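Local coordinates for protein putative alpha-ketoglutarate-dependent taurine dioxygenase (PDB 5HSX) that probably acts as an iron(II)- and 2-oxoglutarate-dependent dioxygenase of the TauD/TfdA family, here crystallised with a sodium ion in its metal site, at residues R58-R63 with V263-N268; W122-T127 with A217-P222; T150-L155 with T271-P276. All blocks are in the same frame, centred on the assembly; numbering follows the deposited sequence.

Contact 1. Residues R58-R63 with V263-N268; sequences RVVFFR and VAFWDN
The ring of F62 has CB of F265 at its edge, near the ring plane, while CB of V263 comes in obliquely, 3.9 Å from CD2 of F62. The F61 ring has the carbonyl O of V263 near its plane, at the edge. A264 CB meets that ring obliquely, 3.7 Å from CD1 of F61. F79 meets the F265 ring edge-to-face, and the W266 ring meets those of W152 and H273. V60 and F265 lie side by side and point the same way, with V60 CG2 3.8 Å from F265 CB. V59 CG2 is anti to the backbone N and touches W266 CB at 3.7 Å. V60–F265 and F62–V263 are antiparallel hydrogen-bonded pairs, V59–W266 and F61–A264 non-hydrogen-bonded ones. A fifth bond, D267 N to R58 O (2.9 Å), extends the ladder. Water 1 bridges R58 NH1 and D267 OD2, which are 5.6 Å apart. R58 forms a salt bridge with E215, and D267 OD2 a hydrogen bond with H210. V59 and A264 pack on W152 of strand 150-154, and F61 stacks on F256. F62, F265 and D267 pack on helix 44-57. In the mixed sheet, strand 31-34 flanks 59-62 and strand 135-140 flanks 263-267.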
loop_
_atom_site.group_PDB
_atom_site.type_symbol
_atom_site.label_atom_id
_atom_site.label_comp_id
_atom_site.label_asym_id
_atom_site.label_seq_id
_atom_site.Cartn_x
_atom_site.Cartn_y
_atom_site.Cartn_z
ATOM N N ARG B 58 9.647 0.568 -13.813
ATOM C CA ARG B 58 10.410 0.156 -12.630
ATOM C C ARG B 58 10.181 -1.297 -12.229
ATOM O O ARG B 58 11.119 -1.969 -11.785
ATOM C CB ARG B 58 10.117 1.036 -11.415
ATOM C CG ARG B 58 10.091 2.535 -11.661
ATOM C CD ARG B 58 11.313 3.026 -12.407
ATOM N NE ARG B 58 11.150 4.446 -12.705
ATOM C CZ ARG B 58 12.095 5.220 -13.224
ATOM N NH1 ARG B 58 13.293 4.726 -13.497
ATOM N NH2 ARG B 58 11.836 6.498 -13.462
ATOM N N VAL B 59 8.943 -1.774 -12.317
ATOM C CA VAL B 59 8.622 -3.182 -12.101
ATOM C C VAL B 59 7.537 -3.572 -13.097
ATOM O O VAL B 59 6.559 -2.840 -13.274
ATOM C CB VAL B 59 8.172 -3.483 -10.652
ATOM C CG1 VAL B 59 6.960 -2.597 -10.215
ATOM C CG2 VAL B 59 7.830 -4.966 -10.504
ATOM N N VAL B 60 7.717 -4.705 -13.766
ATOM C CA VAL B 60 6.724 -5.191 -14.711
ATOM C C VAL B 60 6.273 -6.577 -14.274
ATOM O O VAL B 60 7.024 -7.334 -13.643
ATOM C CB VAL B 60 7.247 -5.195 -16.164
ATOM C CG1 VAL B 60 7.542 -3.756 -16.613
ATOM C CG2 VAL B 60 8.502 -6.066 -16.310
ATOM N N PHE B 61 5.024 -6.903 -14.601
ATOM C CA PHE B 61 4.397 -8.132 -14.133
ATOM C C PHE B 61 3.857 -8.942 -15.305
ATOM O O PHE B 61 3.342 -8.381 -16.277
ATOM C CB PHE B 61 3.250 -7.836 -13.152
ATOM C CG PHE B 61 3.652 -6.997 -11.974
ATOM C CD1 PHE B 61 4.326 -7.562 -10.900
ATOM C CD2 PHE B 61 3.346 -5.645 -11.935
ATOM C CE1 PHE B 61 4.688 -6.791 -9.802
ATOM C CE2 PHE B 61 3.702 -4.864 -10.843
ATOM C CZ PHE B 61 4.374 -5.439 -9.769
ATOM N N PHE B 62 3.970 -10.265 -15.198
ATOM C CA PHE B 62 3.375 -11.195 -16.143
ATOM C C PHE B 62 2.388 -12.083 -15.399
ATOM O O PHE B 62 2.536 -12.328 -14.197
ATOM C CB PHE B 62 4.438 -12.072 -16.838
ATOM C CG PHE B 62 5.557 -11.293 -17.489
ATOM C CD1 PHE B 62 5.517 -10.987 -18.845
ATOM C CD2 PHE B 62 6.660 -10.884 -16.747
ATOM C CE1 PHE B 62 6.561 -10.274 -19.450
ATOM C CE2 PHE B 62 7.698 -10.174 -17.341
ATOM C CZ PHE B 62 7.648 -9.871 -18.693
ATOM N N ARG B 63 1.380 -12.563 -16.123
ATOM C CA ARG B 63 0.380 -13.474 -15.584
ATOM C C ARG B 63 0.324 -14.743 -16.420
ATOM O O ARG B 63 0.612 -14.729 -17.621
ATOM C CB ARG B 63 -1.019 -12.836 -15.560
ATOM C CG ARG B 63 -1.131 -11.544 -14.779
ATOM C CD ARG B 63 -1.048 -11.773 -13.285
ATOM N NE ARG B 63 -1.513 -10.602 -12.549
ATOM C CZ ARG B 63 -1.613 -10.537 -11.225
ATOM N NH1 ARG B 63 -1.262 -11.573 -10.476
ATOM N NH2 ARG B 63 -2.053 -9.426 -10.648
ATOM N N VAL B 263 4.605 -13.465 -12.488
ATOM C CA VAL B 263 6.027 -13.139 -12.494
ATOM C C VAL B 263 6.166 -11.646 -12.238
ATOM O O VAL B 263 5.438 -10.841 -12.825
ATOM C CB VAL B 263 6.703 -13.520 -13.831
ATOM C CG1 VAL B 263 8.205 -13.177 -13.797
ATOM C CG2 VAL B 263 6.492 -15.002 -14.146
ATOM N N ALA B 264 7.094 -11.277 -11.356
ATOM C CA ALA B 264 7.459 -9.887 -11.121
ATOM C C ALA B 264 8.923 -9.695 -11.491
ATOM O O ALA B 264 9.779 -10.482 -11.076
ATOM C CB ALA B 264 7.224 -9.493 -9.656
ATOM N N PHE B 265 9.201 -8.646 -12.266
ATOM C CA PHE B 265 10.530 -8.354 -12.805
ATOM C C PHE B 265 10.801 -6.896 -12.455
ATOM O O PHE B 265 10.140 -6.002 -12.993
ATOM C CB PHE B 265 10.526 -8.590 -14.323
ATOM C CG PHE B 265 11.869 -8.441 -15.029
ATOM C CD1 PHE B 265 13.057 -8.201 -14.350
ATOM C CD2 PHE B 265 11.912 -8.567 -16.411
ATOM C CE1 PHE B 265 14.260 -8.093 -15.045
ATOM C CE2 PHE B 265 13.106 -8.455 -17.111
ATOM C CZ PHE B 265 14.284 -8.212 -16.426
ATOM N N TRP B 266 11.721 -6.635 -11.522
ATOM C CA TRP B 266 11.900 -5.262 -11.064
ATOM C C TRP B 266 13.347 -4.804 -11.165
ATOM O O TRP B 266 14.286 -5.605 -11.114
ATOM C CB TRP B 266 11.402 -5.049 -9.627
ATOM C CG TRP B 266 12.129 -5.772 -8.526
ATOM C CD1 TRP B 266 13.160 -5.289 -7.771
ATOM C CD2 TRP B 266 11.815 -7.066 -7.997
ATOM N NE1 TRP B 266 13.528 -6.220 -6.825
ATOM C CE2 TRP B 266 12.716 -7.316 -6.939
ATOM C CE3 TRP B 266 10.872 -8.044 -8.325
ATOM C CZ2 TRP B 266 12.700 -8.508 -6.202
ATOM C CZ3 TRP B 266 10.852 -9.227 -7.584
ATOM C CH2 TRP B 266 11.769 -9.449 -6.544
ATOM N N ASP B 267 13.493 -3.487 -11.307
ATOM C CA ASP B 267 14.781 -2.814 -11.467
ATOM C C ASP B 267 15.215 -2.329 -10.087
ATOM O O ASP B 267 14.710 -1.324 -9.584
ATOM C CB ASP B 267 14.657 -1.658 -12.460
ATOM C CG ASP B 267 15.991 -0.974 -12.744
ATOM O OD1 ASP B 267 16.970 -1.225 -12.008
ATOM O OD2 ASP B 267 16.050 -0.168 -13.694
ATOM N N ASN B 268 16.164 -3.048 -9.477
ATOM C CA ASN B 268 16.681 -2.705 -8.154
ATOM C C ASN B 268 17.455 -1.397 -8.124
ATOM O O ASN B 268 17.759 -0.901 -7.036
ATOM C CB ASN B 268 17.607 -3.801 -7.647
ATOM C CG ASN B 268 16.870 -5.008 -7.177
ATOM O OD1 ASN B 268 15.980 -4.916 -6.323
ATOM N ND2 ASN B 268 17.236 -6.168 -7.720
HETATM O O HOH W 1 13.951 1.742 -13.832
#

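Contact 2. Residues W122-T127 with A217-P222; sequences WHTDVT and ALYVSP. With NA (sodium ion), chain M.
One serine hydroxyl, S221 OG, ties the two segments together although no beta ladder joins them. It accepts the backbone N-H of T124 at 3.0 Å, in a nearly straight bond of 161° at the hydrogen. It also shares a hydrogen bond with T127 OG1 at 2.9 Å; either hydroxyl could be the donor. S221 OG lies anti to its own backbone N (chi1 -167°), and it reaches a chain that folds back in a type II turn from T124 to T127. T127 OG1 has a second partner in H177. Water 2 donates to T124 OG1 and accepts from S221 N, making another bridge. T124 OG1 is also bonded to the carbonyl O of T271. T127 and Y219 meet tip to tip, with CG2 of T127 3.6 Å from the phenol OH of Y219. At the other end the P222 ring lies against the W122 carbonyl, its CD 3.2 Å from W122 O. D125 points away from 217-222, and the H123 ring leads off the same contact toward the metal. H123 NE2 binds the sodium ion at 2.0 Å and D125 OD1 at 2.2 Å, with H273, N323 and waters 3 and 4 completing the site. H123 ND1 is held by the carbonyl O of G121. The HxD pair with the distant H273 fits the facial triad of the 2-oxoglutarate-dependent dioxygenases, where sodium probably takes the place of iron(II).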
loop_
_atom_site.group_PDB
_atom_site.type_symbol
_atom_site.label_atom_id
_atom_site.label_comp_id
_atom_site.label_asym_id
_atom_site.label_seq_id
_atom_site.Cartn_x
_atom_site.Cartn_y
_atom_site.Cartn_z
ATOM N N TRP B 122 10.923 -2.400 4.182
ATOM C CA TRP B 122 11.243 -1.851 2.871
ATOM C C TRP B 122 12.741 -1.898 2.617
ATOM O O TRP B 122 13.531 -1.477 3.469
ATOM C CB TRP B 122 10.760 -0.407 2.785
ATOM C CG TRP B 122 9.279 -0.267 2.626
ATOM C CD1 TRP B 122 8.336 -0.089 3.613
ATOM C CD2 TRP B 122 8.574 -0.270 1.383
ATOM N NE1 TRP B 122 7.079 0.027 3.039
ATOM C CE2 TRP B 122 7.207 -0.080 1.671
ATOM C CE3 TRP B 122 8.975 -0.424 0.044
ATOM C CZ2 TRP B 122 6.234 -0.034 0.667
ATOM C CZ3 TRP B 122 8.008 -0.388 -0.950
ATOM C CH2 TRP B 122 6.649 -0.194 -0.632
ATOM N N HIS B 123 13.132 -2.354 1.424
ATOM C CA HIS B 123 14.554 -2.512 1.142
ATOM C C HIS B 123 14.796 -2.683 -0.348
ATOM O O HIS B 123 13.902 -3.054 -1.116
ATOM C CB HIS B 123 15.127 -3.723 1.867
ATOM C CG HIS B 123 14.520 -5.003 1.408
ATOM N ND1 HIS B 123 13.234 -5.370 1.740
ATOM C CD2 HIS B 123 14.996 -5.976 0.600
ATOM C CE1 HIS B 123 12.950 -6.529 1.176
ATOM N NE2 HIS B 123 14.010 -6.925 0.495
ATOM N N THR B 124 16.044 -2.429 -0.732
ATOM C CA THR B 124 16.575 -2.759 -2.042
ATOM C C THR B 124 17.540 -3.928 -1.861
ATOM O O THR B 124 18.352 -3.926 -0.932
ATOM C CB THR B 124 17.275 -1.547 -2.665
ATOM O OG1 THR B 124 16.349 -0.441 -2.748
ATOM C CG2 THR B 124 17.769 -1.878 -4.061
ATOM N N ASP B 125 17.425 -4.937 -2.719
ATOM C CA ASP B 125 18.120 -6.202 -2.478
ATOM C C ASP B 125 19.636 -6.049 -2.420
ATOM O O ASP B 125 20.253 -5.472 -3.320
ATOM C CB ASP B 125 17.746 -7.207 -3.560
ATOM C CG ASP B 125 16.341 -7.725 -3.392
ATOM O OD1 ASP B 125 15.915 -7.871 -2.223
ATOM O OD2 ASP B 125 15.667 -7.966 -4.413
ATOM N N VAL B 126 20.236 -6.623 -1.371
ATOM C CA VAL B 126 21.683 -6.772 -1.221
ATOM C C VAL B 126 22.439 -5.450 -1.332
ATOM O O VAL B 126 23.560 -5.419 -1.860
ATOM C CB VAL B 126 22.250 -7.786 -2.247
ATOM C CG1 VAL B 126 23.571 -8.401 -1.759
ATOM C CG2 VAL B 126 21.254 -8.881 -2.548
ATOM N N THR B 127 21.865 -4.347 -0.834
ATOM C CA THR B 127 22.676 -3.133 -0.932
ATOM C C THR B 127 23.806 -3.111 0.083
ATOM O O THR B 127 24.622 -2.188 0.048
ATOM C CB THR B 127 21.851 -1.844 -0.791
ATOM O OG1 THR B 127 21.171 -1.813 0.469
ATOM C CG2 THR B 127 20.854 -1.694 -1.941
ATOM N N ALA B 217 18.157 8.137 -8.363
ATOM C CA ALA B 217 17.315 7.394 -7.431
ATOM C C ALA B 217 17.705 7.720 -6.000
ATOM O O ALA B 217 18.891 7.780 -5.674
ATOM C CB ALA B 217 17.445 5.882 -7.658
ATOM N N LEU B 218 16.700 7.889 -5.136
ATOM C CA LEU B 218 16.936 8.094 -3.709
ATOM C C LEU B 218 17.248 6.725 -3.108
ATOM O O LEU B 218 16.347 5.942 -2.791
ATOM C CB LEU B 218 15.723 8.769 -3.063
ATOM C CG LEU B 218 15.791 9.219 -1.604
ATOM C CD1 LEU B 218 17.007 10.106 -1.377
ATOM C CD2 LEU B 218 14.495 9.960 -1.223
ATOM N N TYR B 219 18.543 6.423 -2.979
ATOM C CA TYR B 219 19.031 5.050 -2.815
ATOM C C TYR B 219 19.148 4.713 -1.328
ATOM O O TYR B 219 20.226 4.460 -0.800
ATOM C CB TYR B 219 20.378 4.912 -3.526
ATOM C CG TYR B 219 20.808 3.508 -3.897
ATOM C CD1 TYR B 219 20.071 2.754 -4.798
ATOM C CD2 TYR B 219 21.980 2.962 -3.383
ATOM C CE1 TYR B 219 20.475 1.470 -5.166
ATOM C CE2 TYR B 219 22.393 1.680 -3.742
ATOM C CZ TYR B 219 21.637 0.941 -4.637
ATOM O OH TYR B 219 22.050 -0.325 -5.016
ATOM N N VAL B 220 17.996 4.681 -0.649
ATOM C CA VAL B 220 17.984 4.720 0.811
ATOM C C VAL B 220 17.557 3.394 1.440
ATOM O O VAL B 220 17.306 3.359 2.648
ATOM C CB VAL B 220 17.113 5.872 1.345
ATOM C CG1 VAL B 220 17.743 7.228 1.011
ATOM C CG2 VAL B 220 15.677 5.794 0.798
ATOM N N SER B 221 17.491 2.302 0.658
ATOM C CA SER B 221 17.340 0.905 1.101
ATOM C C SER B 221 17.110 0.745 2.609
ATOM O O SER B 221 18.059 0.432 3.347
ATOM C CB SER B 221 18.591 0.121 0.680
ATOM O OG SER B 221 18.382 -1.273 0.805
ATOM N N PRO B 222 15.876 0.929 3.110
ATOM C CA PRO B 222 15.709 1.155 4.559
ATOM C C PRO B 222 16.147 -0.003 5.450
ATOM O O PRO B 222 16.599 0.251 6.575
ATOM C CB PRO B 222 14.197 1.445 4.697
ATOM C CG PRO B 222 13.865 2.116 3.366
ATOM C CD PRO B 222 14.661 1.304 2.357
HETATM NA NA NA M . 14.037 -8.244 -1.035
HETATM O O HOH W 2 17.961 1.728 -2.257
HETATM O O HOH W 3 12.049 -9.382 -0.279
HETATM O O HOH W 4 14.176 -9.797 -2.649
#

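Contact 3. Residues T150-L155 with T271-P276; sequences TQWTNL and TAHLAP. With NA (sodium ion), chain M; EDO (1,2-ethanediol), chain O.
Strands 150-154 and 271-274 run antiparallel at 156°, their axes 4.6 Å apart, in the four-stranded sheet of the cupin-type jelly roll expected for this family. Q151–L274 and T153–A272 are the hydrogen-bonded pairs. The bond from L274 N to Q151 O is 2.8 Å, and that from A272 N to T153 O is longer, 3.3 Å. W152 and H273 share one face of the sheet. H273 CB sits over the five-membered ring of W152, 3.7 Å from its centroid, in a CH-pi contact. T150 CG2 lies over that same indole face, near the rim. T271 OG1 is at the edge of the indole and bonds to the carbonyl O of D267. On the other face, T153 CG2 meets A272 CB, and Q151 and L274 both pack on P250 of the second subunit. L155 begins a helix and lays CD1 against the T271 carbonyl. N154 caps that helix through A157 N. Q151 NE2 donates to O2 of a 1,2-ethanediol, probably from the crystallisation liquor. H273 CG lies between the backbone N and the carbonyl carbon (chi1 60°), and the end of the side chain leads away from strand 150-154 to the sodium ion, which NE2 binds at 2.2 Å.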
loop_
_atom_site.group_PDB
_atom_site.type_symbol
_atom_site.label_atom_id
_atom_site.label_comp_id
_atom_site.label_asym_id
_atom_site.label_seq_id
_atom_site.Cartn_x
_atom_site.Cartn_y
_atom_site.Cartn_z
ATOM N N THR B 150 2.857 -8.152 -2.503
ATOM C CA THR B 150 4.150 -7.477 -2.500
ATOM C C THR B 150 3.954 -6.033 -2.948
ATOM O O THR B 150 3.074 -5.736 -3.763
ATOM C CB THR B 150 5.154 -8.186 -3.436
ATOM O OG1 THR B 150 5.221 -9.580 -3.108
ATOM C CG2 THR B 150 6.552 -7.578 -3.314
ATOM N N GLN B 151 4.776 -5.128 -2.413
ATOM C CA GLN B 151 4.735 -3.735 -2.833
ATOM C C GLN B 151 6.116 -3.272 -3.272
ATOM O O GLN B 151 7.143 -3.751 -2.781
ATOM C CB GLN B 151 4.229 -2.804 -1.726
ATOM C CG GLN B 151 2.885 -3.231 -1.119
ATOM C CD GLN B 151 2.238 -2.124 -0.319
ATOM O OE1 GLN B 151 2.185 -0.981 -0.761
ATOM N NE2 GLN B 151 1.723 -2.464 0.869
ATOM N N TRP B 152 6.121 -2.310 -4.193
ATOM C CA TRP B 152 7.333 -1.648 -4.648
ATOM C C TRP B 152 7.155 -0.138 -4.542
ATOM O O TRP B 152 6.038 0.380 -4.640
ATOM C CB TRP B 152 7.677 -2.001 -6.119
ATOM C CG TRP B 152 8.193 -3.401 -6.344
ATOM C CD1 TRP B 152 9.496 -3.776 -6.550
ATOM C CD2 TRP B 152 7.415 -4.599 -6.413
ATOM N NE1 TRP B 152 9.575 -5.137 -6.728
ATOM C CE2 TRP B 152 8.311 -5.666 -6.651
ATOM C CE3 TRP B 152 6.050 -4.876 -6.298
ATOM C CZ2 TRP B 152 7.880 -6.990 -6.775
ATOM C CZ3 TRP B 152 5.624 -6.200 -6.414
ATOM C CH2 TRP B 152 6.536 -7.231 -6.654
ATOM N N THR B 153 8.267 0.575 -4.391
ATOM C CA THR B 153 8.217 2.025 -4.420
ATOM C C THR B 153 9.254 2.551 -5.403
ATOM O O THR B 153 10.295 1.931 -5.619
ATOM C CB THR B 153 8.422 2.625 -3.036
ATOM O OG1 THR B 153 8.251 4.044 -3.120
ATOM C CG2 THR B 153 9.822 2.271 -2.470
ATOM N N ASN B 154 8.944 3.705 -5.993
ATOM C CA ASN B 154 9.728 4.283 -7.083
ATOM C C ASN B 154 10.720 5.276 -6.480
ATOM O O ASN B 154 10.346 6.389 -6.110
ATOM C CB ASN B 154 8.782 4.944 -8.082
ATOM C CG ASN B 154 9.495 5.583 -9.247
ATOM O OD1 ASN B 154 10.694 5.855 -9.194
ATOM N ND2 ASN B 154 8.749 5.844 -10.311
ATOM N N LEU B 155 11.998 4.880 -6.395
ATOM C CA LEU B 155 13.009 5.736 -5.775
ATOM C C LEU B 155 13.384 6.930 -6.645
ATOM O O LEU B 155 13.946 7.906 -6.133
ATOM C CB LEU B 155 14.265 4.919 -5.464
ATOM C CG LEU B 155 14.005 3.737 -4.508
ATOM C CD1 LEU B 155 15.315 3.000 -4.237
ATOM C CD2 LEU B 155 13.394 4.223 -3.230
ATOM N N THR B 271 14.184 0.998 -7.321
ATOM C CA THR B 271 13.064 0.595 -6.477
ATOM C C THR B 271 13.565 0.110 -5.131
ATOM O O THR B 271 14.713 -0.322 -4.979
ATOM C CB THR B 271 12.214 -0.540 -7.092
ATOM O OG1 THR B 271 13.031 -1.712 -7.286
ATOM C CG2 THR B 271 11.588 -0.108 -8.422
ATOM N N ALA B 272 12.667 0.168 -4.157
ATOM C CA ALA B 272 12.711 -0.714 -3.003
ATOM C C ALA B 272 11.396 -1.473 -2.963
ATOM O O ALA B 272 10.425 -1.096 -3.628
ATOM C CB ALA B 272 12.928 0.049 -1.684
ATOM N N HIS B 273 11.364 -2.566 -2.199
ATOM C CA HIS B 273 10.152 -3.363 -2.151
ATOM C C HIS B 273 9.926 -3.869 -0.738
ATOM O O HIS B 273 10.793 -3.783 0.136
ATOM C CB HIS B 273 10.182 -4.529 -3.154
ATOM C CG HIS B 273 11.306 -5.493 -2.939
ATOM N ND1 HIS B 273 12.573 -5.284 -3.444
ATOM C CD2 HIS B 273 11.350 -6.680 -2.291
ATOM C CE1 HIS B 273 13.352 -6.295 -3.103
ATOM N NE2 HIS B 273 12.635 -7.155 -2.403
ATOM N N LEU B 274 8.729 -4.391 -0.536
ATOM C CA LEU B 274 8.234 -4.778 0.775
ATOM C C LEU B 274 7.626 -6.166 0.661
ATOM O O LEU B 274 6.630 -6.353 -0.049
ATOM C CB LEU B 274 7.186 -3.774 1.264
ATOM C CG LEU B 274 6.495 -4.141 2.576
ATOM C CD1 LEU B 274 7.488 -4.108 3.738
ATOM C CD2 LEU B 274 5.322 -3.200 2.820
ATOM N N ALA B 275 8.213 -7.128 1.368
ATOM C CA ALA B 275 7.687 -8.482 1.399
ATOM C C ALA B 275 6.477 -8.558 2.330
ATOM O O ALA B 275 6.365 -7.788 3.288
ATOM C CB ALA B 275 8.762 -9.461 1.871
ATOM N N PRO B 276 5.548 -9.474 2.067
ATOM C CA PRO B 276 4.375 -9.584 2.930
ATOM C C PRO B 276 4.733 -10.146 4.293
ATOM O O PRO B 276 5.670 -10.932 4.441
ATOM C CB PRO B 276 3.466 -10.548 2.164
ATOM C CG PRO B 276 4.414 -11.386 1.379
ATOM C CD PRO B 276 5.490 -10.425 0.943
HETATM NA NA NA M . 14.037 -8.244 -1.035
HETATM C C1 EDO O . 0.273 -6.492 3.087
HETATM O O1 EDO O . 1.236 -7.486 3.464
HETATM C C2 EDO O . 0.747 -5.748 1.839
HETATM O O2 EDO O . 1.976 -5.069 2.127
HETATM O O HOH W 3 12.049 -9.382 -0.279
HETATM O O HOH W 4 14.176 -9.797 -2.649
#

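Contact 1 belongs to the mixed sheet, and contact 3 to the four-stranded antiparallel sheet. Their centres are about 11 Å apart. Strand 263-267 is followed, after a short loop, by strand 271-274, and W266 meets W152 between the sheets. Contact 2 lies about 9 Å from contact 3, centre to centre, and about 17 Å from contact 1. Strand 122-123 is the neighbour of 271-274, so H123 and H273 reach one metal ion. Along the chain the order is 58-63, 122-127, 150-155, 217-222, 263-268, 271-276. Contact 2 thus falls between the two segments of contact 1, while contact 3 crosses both. Residues distant in sequence are thereby gathered around the metal site.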